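Local coordinates for acyl-coenzyme A oxidase (Caenorhabditis elegans, PDB 5K3H) that catalyses the FAD-dependent desaturation of acyl-CoA to (2E)-enoyl-CoA with release of hydrogen peroxide, the first step of peroxisomal beta-oxidation, and works as a homodimer, at the interface of chains A and B. Coordinates in Å, arbitrary orientation; residue numbers count along the deposited sequence, not the author numbering. Chains: chain A/B, Acyl-coenzyme A oxidase.

Contact 1: the interface of chains A and B. Residues chain A 661, 665; chain B 80, 83, 113, 143, 146.
A:Met665, on the C-terminal helix 656-668 of one subunit, packs against helix 68-85 of the other, and its contacts there are mainly apolar. The methyl CG2 of B:Thr80 stands between two side chains of chain A: it is 3.6 Å from CB of A:Tyr661 and 3.7 Å from CB of A:Met665, residues one helical turn apart. The tyrosine is met at the root of its side chain. SD of A:Met665 lies 3.7 Å from CG2 of B:Thr83, the two side chains crossing at about a right angle. With CG opposite the backbone N (chi1 176°), the methionine chain runs out from its helix toward chain B, and a bend at chi3 (71°) then turns the terminal methyl CE to 3.8 Å from SD of B:Met113. Methionine suits this place because its unbranched, flexible chain can follow an uneven surface made of threonine methyls and another thioether.

A hydrogen bond within chain B orients one of the partners. OG1 of B:Thr83 donates it to the backbone O of B:Thr80, one turn back, at 2.7 Å and tilted 26° from the carbonyl plane. This bond fixes the rotation of B:Thr83 and leaves CG2 toward the sulfur. Threonine thus serves both needs, its hydroxyl tied to its own helix and its methyl given to the neighbour. The site fastens the C-terminal helix of one subunit onto the N-terminal helical region of its partner, supporting the homodimer.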
# COMPACT_ATOMS: atom_id res chain seq x y z
N TYR A 661 23.17 -14.79 21.88
CA TYR A 661 23.19 -15.84 20.85
C TYR A 661 24.31 -15.76 19.81
O TYR A 661 25.26 -16.53 19.88
CB TYR A 661 21.83 -15.90 20.15
CG TYR A 661 20.66 -16.06 21.10
CD1 TYR A 661 20.46 -17.25 21.79
CD2 TYR A 661 19.77 -15.02 21.32
CE1 TYR A 661 19.40 -17.40 22.66
CE2 TYR A 661 18.71 -15.16 22.19
CZ TYR A 661 18.53 -16.35 22.85
OH TYR A 661 17.47 -16.49 23.72
N MET A 665 26.93 -18.90 19.04
CA MET A 665 26.73 -19.74 17.87
C MET A 665 27.98 -19.75 16.98
O MET A 665 28.37 -20.80 16.45
CB MET A 665 25.51 -19.27 17.08
CG MET A 665 25.25 -20.01 15.75
SD MET A 665 24.19 -19.09 14.58
CE MET A 665 25.32 -17.78 14.10
N THR B 80 19.81 -19.89 16.33
CA THR B 80 20.81 -20.78 16.92
C THR B 80 20.27 -22.20 17.07
O THR B 80 20.99 -23.18 16.82
CB THR B 80 21.30 -20.25 18.27
OG1 THR B 80 20.20 -20.13 19.16
CG2 THR B 80 22.00 -18.90 18.13
N THR B 83 20.57 -23.92 13.58
CA THR B 83 21.90 -24.40 13.20
C THR B 83 22.24 -25.70 13.93
O THR B 83 23.02 -26.51 13.42
CB THR B 83 22.96 -23.36 13.53
OG1 THR B 83 22.95 -23.14 14.94
CG2 THR B 83 22.66 -22.03 12.89
N MET B 113 20.74 -13.29 9.83
CA MET B 113 21.57 -13.87 8.79
C MET B 113 20.83 -13.93 7.46
O MET B 113 21.19 -14.73 6.59
CB MET B 113 22.06 -15.26 9.22
CG MET B 113 23.05 -15.17 10.35
SD MET B 113 23.72 -16.75 10.85
CE MET B 113 24.52 -17.34 9.36
N ARG B 143 29.02 -21.01 9.25
CA ARG B 143 28.44 -19.98 10.11
C ARG B 143 29.40 -19.58 11.22
O ARG B 143 28.96 -19.23 12.33
CB ARG B 143 27.08 -20.42 10.67
CG ARG B 143 26.06 -20.81 9.58
CD ARG B 143 24.66 -21.16 10.12
NE ARG B 143 23.62 -20.91 9.10
CZ ARG B 143 22.41 -21.48 9.07
NH1 ARG B 143 22.07 -22.36 9.99
NH2 ARG B 143 21.54 -21.19 8.12
N ILE B 146 29.47 -13.94 10.20
CA ILE B 146 28.22 -13.42 9.68
C ILE B 146 28.57 -12.31 8.70
O ILE B 146 29.24 -11.34 9.07
CB ILE B 146 27.29 -12.93 10.80
CG1 ILE B 146 26.98 -14.07 11.77
CG2 ILE B 146 26.01 -12.35 10.23
CD1 ILE B 146 26.16 -13.65 12.95

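Contact 2: the interface of chains A and B. Residues chain A 403, 406, 414, 421; chain B 243, 424, 428.
B:Met243 packs from a loop against A:Ser421, A:Tyr414 and A:Arg406. Its backbone N gives a hydrogen bond of 3.2 Å to the backbone O of A:Tyr414, which holds the base of the residue. CB meets both CB (3.5 Å) and OG (3.4 Å) of A:Ser421, whose small side chain lets the two backbones come close. CG, swung between backbone N and carbonyl carbon (chi1 89°), lies over the face of the A:Tyr414 ring, 3.9 Å from its centroid, in a CH-pi contact. SD follows at 3.6 Å from CD1 of that ring and meets CD of A:Arg406 at 3.8 Å.

The arginine crosses the thioether, and a bend at chi3 (53°) turns its guanidinium toward B:Ile428, NH2 lying 3.6 Å from CG2. Its edge meets the A:Glu403 carboxylate in a same-chain salt bridge modelled too tightly, its exact geometry doubtful. A leucine in place of A:Arg406 would probably leave the A:Glu403 charge without its mate and CG2 of B:Ile428 without its guanidinium neighbour. The phenolic OH of B:Tyr424 packs over the carboxylate face, 3.2 Å from CD, the planes 85° apart. A:Glu403 and A:Arg406 link helix 383-402 to 3-10 helix 407-414; helix 420-428 contributes from both chains.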
# COMPACT_ATOMS: atom_id res chain seq x y z
N GLU A 403 1.29 6.05 -2.21
CA GLU A 403 2.23 4.97 -2.49
C GLU A 403 3.18 5.34 -3.62
O GLU A 403 4.38 5.04 -3.54
CB GLU A 403 1.48 3.69 -2.81
CG GLU A 403 2.38 2.48 -2.72
CD GLU A 403 2.93 2.26 -1.30
OE1 GLU A 403 2.20 2.50 -0.32
OE2 GLU A 403 4.11 1.84 -1.19
N ARG A 406 5.79 7.39 -2.08
CA ARG A 406 6.79 6.58 -1.39
C ARG A 406 7.79 5.99 -2.38
O ARG A 406 9.01 6.09 -2.18
CB ARG A 406 6.11 5.48 -0.57
CG ARG A 406 7.05 4.80 0.41
CD ARG A 406 6.44 3.56 1.00
NE ARG A 406 5.96 2.65 -0.03
CZ ARG A 406 6.73 1.81 -0.69
NH1 ARG A 406 8.04 1.77 -0.44
NH2 ARG A 406 6.22 1.00 -1.62
N TYR A 414 11.46 3.78 2.03
CA TYR A 414 11.08 2.64 2.86
C TYR A 414 11.40 2.84 4.34
O TYR A 414 10.84 2.13 5.18
CB TYR A 414 11.81 1.39 2.33
CG TYR A 414 11.29 0.04 2.77
CD1 TYR A 414 10.11 -0.48 2.24
CD2 TYR A 414 12.02 -0.76 3.65
CE1 TYR A 414 9.66 -1.73 2.62
CE2 TYR A 414 11.58 -2.01 4.04
CZ TYR A 414 10.39 -2.49 3.51
OH TYR A 414 9.91 -3.74 3.86
N SER A 421 4.98 5.75 4.90
CA SER A 421 4.23 4.53 5.18
C SER A 421 3.17 4.78 6.24
O SER A 421 2.05 4.27 6.14
CB SER A 421 5.17 3.41 5.62
OG SER A 421 5.70 3.61 6.92
N MET B 243 9.36 0.53 7.46
CA MET B 243 7.93 0.28 7.31
C MET B 243 7.60 -1.19 7.51
O MET B 243 6.51 -1.53 7.96
CB MET B 243 7.44 0.80 5.95
CG MET B 243 7.51 -0.17 4.80
SD MET B 243 6.85 0.56 3.28
CE MET B 243 5.18 -0.09 3.22
N TYR B 424 2.39 -7.22 2.83
CA TYR B 424 2.55 -6.19 1.81
C TYR B 424 3.90 -5.50 1.94
O TYR B 424 4.62 -5.31 0.95
CB TYR B 424 1.41 -5.17 1.91
CG TYR B 424 1.52 -3.97 0.97
CD1 TYR B 424 1.20 -4.08 -0.38
CD2 TYR B 424 1.94 -2.73 1.45
CE1 TYR B 424 1.31 -2.99 -1.24
CE2 TYR B 424 2.04 -1.64 0.60
CZ TYR B 424 1.73 -1.78 -0.75
OH TYR B 424 1.83 -0.69 -1.61
N ILE B 428 6.84 -5.53 -0.97
CA ILE B 428 7.13 -4.33 -1.74
C ILE B 428 8.56 -3.85 -1.52
O ILE B 428 9.11 -3.12 -2.35
CB ILE B 428 6.08 -3.26 -1.39
CG1 ILE B 428 5.67 -2.52 -2.65
CG2 ILE B 428 6.55 -2.33 -0.26
CD1 ILE B 428 4.83 -3.39 -3.61

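Contact 3: the interface of chains A and B. Residues chain A 339, 343; chain B 437-438.
The guanidinium of A:Arg343 receives the terminal methyl of B:Met438 on one face: CE sits over the centre of the group, 3.4 Å from CZ. Its NH2 comes 3.6 Å from ND2 of B:Asn437, whose amide plane is turned 81° from that of the guanidinium; this is a contact and not a bond. Arginine suits the place because a methyl can sit on its flat face without using the N-H groups, which point outward in the plane.

The methionine gets there by bending. Turns at chi2 (53°) and chi3 (122°) bring CE back over the arginine. A:Thr339, one turn earlier on helix 338-368, borders the same side chain: its methyl CG2 is 3.5 Å from CE of B:Met438, and its OG1 is 3.8 Å from CG. Threonine offers a compact beta-branched surface here, and methionine a slender tip that fits between threonine and arginine.

A:Arg343 is an FAD-binding residue of a cofactor site shared between the two subunits, seen in this apo structure without the cofactor. By covering one guanidinium face, B:Met438, near the start of its helix, is likely to steady this arginine, so that the contact may couple dimer packing to flavin binding.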
# COMPACT_ATOMS: atom_id res chain seq x y z
N THR A 339 9.63 10.41 -16.10
CA THR A 339 9.10 9.32 -15.29
C THR A 339 8.78 9.75 -13.85
O THR A 339 7.77 9.32 -13.28
CB THR A 339 10.16 8.23 -15.34
OG1 THR A 339 9.71 7.13 -16.15
CG2 THR A 339 10.59 7.84 -13.98
N ARG A 343 4.91 10.50 -12.10
CA ARG A 343 4.37 9.81 -10.93
C ARG A 343 4.11 10.74 -9.75
O ARG A 343 3.62 10.29 -8.72
CB ARG A 343 5.32 8.68 -10.53
CG ARG A 343 6.45 9.12 -9.67
CD ARG A 343 7.59 8.12 -9.67
NE ARG A 343 7.10 6.78 -9.49
CZ ARG A 343 7.88 5.72 -9.33
NH1 ARG A 343 9.20 5.85 -9.32
NH2 ARG A 343 7.33 4.52 -9.17
N ASN B 437 12.55 0.43 -9.42
CA ASN B 437 11.93 -0.25 -10.56
C ASN B 437 12.10 0.50 -11.88
O ASN B 437 12.16 -0.14 -12.94
CB ASN B 437 10.43 -0.49 -10.29
CG ASN B 437 9.56 0.72 -10.65
OD1 ASN B 437 9.15 0.88 -11.81
ND2 ASN B 437 9.27 1.56 -9.65
N MET B 438 12.18 1.83 -11.86
CA MET B 438 12.27 2.58 -13.11
C MET B 438 13.55 2.26 -13.89
O MET B 438 13.53 2.30 -15.13
CB MET B 438 12.17 4.08 -12.83
CG MET B 438 11.02 4.74 -13.56
SD MET B 438 9.37 4.00 -13.35
CE MET B 438 8.43 5.38 -12.69

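Contact 2 and contact 3 are close neighbours, the centres of their C-alpha atoms about 15 Å apart, whereas contact 1 lies about 29 Å from contact 2 and 38 Å from contact 3. No residue is shared. Between contact 2 and contact 3, chain B passes in a short stretch from helix 420-428 to helix 437-456, and this stretch carries the predicted catalytic base, B:Glu434. Contact 3 includes an FAD-binding residue. Contact 1 uses other elements, the C-terminal and N-terminal helices. Each contact has a twin by the two-fold symmetry, so the homodimer is held both near its catalytic machinery and far out on its flanks.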